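Local coordinates for conserved hypothetical protein (Enterococcus faecalis, PDB 1Z6M), which is of unknown function but adopts a thioredoxin-like fold and carries a CxxC motif at a helix start, consistent with a role in thiol-disulfide chemistry, at residues 162-165 / 166-170. Numbering follows the deposited sequence. Where two conformers were deposited one is given.
Sequences ESVT and EEELR. With PO4 (phosphate ion), chain B.
Thr165 and Glu168 bond to each other in both directions at the start of helix 166-173. Glu168 N donates to Thr165 OG1 at 3.0 Å, with an N-H...O angle of 161°. In return, Thr165 N donates to Glu168 OE1 at 3.1 Å. This second donor arrives from above the carboxylate plane, 49° out of it. The threonine hydroxyl lies between its own backbone N and carbonyl carbon (chi1 69°), which turns OG1 toward the backbone N-H of Glu168 in the first turn. The Glu168 chain runs extended beyond CG and carries its carboxylate back past OG1; CG lies 3.2 Å from Thr165 OG1. A water donates to both Ser163 O and Glu168 OE1, so OE1 is held by two donors. Another water bridges Thr165 OG1 and Glu167 OE1.

The helix proper begins with Leu169 N donating to Thr165 O at 2.9 Å. Glu166 N, also at the helix start, donates almost straight to O2 of a phosphate ion at 2.8 Å. The ion probably comes from the crystallisation liquor.

Beside these bonds, Val164 CG2 packs 3.7 Å from Glu168 CB and reaches Leu169 CB more loosely. Val164 also touches Trp45, and Leu169 touches Leu52, both on helix 40-58. The arrangement is a capping box with Thr165 as N-cap, opening the C-terminal helix of the thioredoxin-like fold.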
# COMPACT_ATOMS: atom_id res chain seq x y z
N GLU A 162 -8.98 5.02 4.62
CA GLU A 162 -8.60 5.08 6.04
C GLU A 162 -9.77 5.40 6.97
O GLU A 162 -9.66 5.16 8.18
CB GLU A 162 -7.48 6.10 6.26
CG GLU A 162 -7.89 7.59 6.21
CD GLU A 162 -8.33 8.11 4.84
OE1 GLU A 162 -8.01 7.48 3.80
OE2 GLU A 162 -8.99 9.17 4.83
N SER A 163 -10.87 5.93 6.44
CA SER A 163 -12.03 6.23 7.27
C SER A 163 -12.77 4.97 7.72
O SER A 163 -13.58 5.05 8.63
CB SER A 163 -12.99 7.19 6.57
OG SER A 163 -13.63 6.57 5.47
N VAL A 164 -12.48 3.83 7.10
CA VAL A 164 -13.14 2.57 7.46
C VAL A 164 -12.98 2.30 8.96
O VAL A 164 -11.92 2.55 9.53
CB VAL A 164 -12.59 1.40 6.61
CG1 VAL A 164 -11.18 0.99 7.05
CG2 VAL A 164 -13.55 0.22 6.64
N THR A 165 -14.02 1.80 9.61
CA THR A 165 -13.87 1.35 10.99
C THR A 165 -13.49 -0.13 10.97
O THR A 165 -13.68 -0.82 9.96
CB THR A 165 -15.16 1.53 11.79
OG1 THR A 165 -16.12 0.59 11.30
CG2 THR A 165 -15.70 2.96 11.70
N GLU A 166 -12.96 -0.62 12.08
CA GLU A 166 -12.59 -2.04 12.12
C GLU A 166 -13.79 -2.97 12.03
O GLU A 166 -13.69 -4.03 11.43
CB GLU A 166 -11.67 -2.37 13.31
CG GLU A 166 -10.26 -1.73 13.20
CD GLU A 166 -9.51 -2.13 11.93
OE1 GLU A 166 -8.99 -3.26 11.86
OE2 GLU A 166 -9.42 -1.30 10.99
N GLU A 167 -14.93 -2.55 12.56
CA GLU A 167 -16.17 -3.29 12.36
C GLU A 167 -16.59 -3.36 10.90
O GLU A 167 -16.99 -4.39 10.41
CB GLU A 167 -17.32 -2.72 13.20
CG GLU A 167 -18.58 -3.58 13.11
CD GLU A 167 -19.86 -2.89 13.54
OE1 GLU A 167 -20.06 -1.70 13.23
OE2 GLU A 167 -20.68 -3.56 14.19
N GLU A 168 -16.48 -2.23 10.21
CA GLU A 168 -16.79 -2.21 8.78
C GLU A 168 -15.83 -3.10 8.01
O GLU A 168 -16.24 -3.84 7.12
CB GLU A 168 -16.72 -0.78 8.24
CG GLU A 168 -17.90 0.08 8.66
CD GLU A 168 -17.71 1.56 8.36
OE1 GLU A 168 -16.61 1.98 7.94
OE2 GLU A 168 -18.68 2.32 8.56
N LEU A 169 -14.55 -3.07 8.39
CA LEU A 169 -13.53 -3.87 7.71
C LEU A 169 -13.81 -5.37 7.89
O LEU A 169 -13.77 -6.13 6.94
CB LEU A 169 -12.14 -3.49 8.21
CG LEU A 169 -10.95 -4.21 7.58
CD1 LEU A 169 -10.96 -4.12 6.06
CD2 LEU A 169 -9.66 -3.62 8.16
N ARG A 170 -14.10 -5.78 9.12
CA ARG A 170 -14.57 -7.13 9.37
C ARG A 170 -15.75 -7.48 8.47
O ARG A 170 -15.77 -8.53 7.87
CB ARG A 170 -15.05 -7.27 10.81
CG ARG A 170 -13.99 -7.37 11.84
CD ARG A 170 -14.59 -7.76 13.21
NE ARG A 170 -14.87 -6.60 14.03
CZ ARG A 170 -16.07 -6.18 14.44
NH1 ARG A 170 -17.18 -6.82 14.12
NH2 ARG A 170 -16.14 -5.09 15.18
P PO4 B . -11.71 2.12 14.47
O1 PO4 B . -12.48 3.11 13.63
O2 PO4 B . -12.43 0.81 14.44
O3 PO4 B . -10.30 1.98 13.91
O4 PO4 B . -11.65 2.67 15.88
O HOH W 1 -16.27 4.65 7.89
O HOH W 2 -10.25 1.17 11.25
O HOH W 3 -18.44 0.89 12.74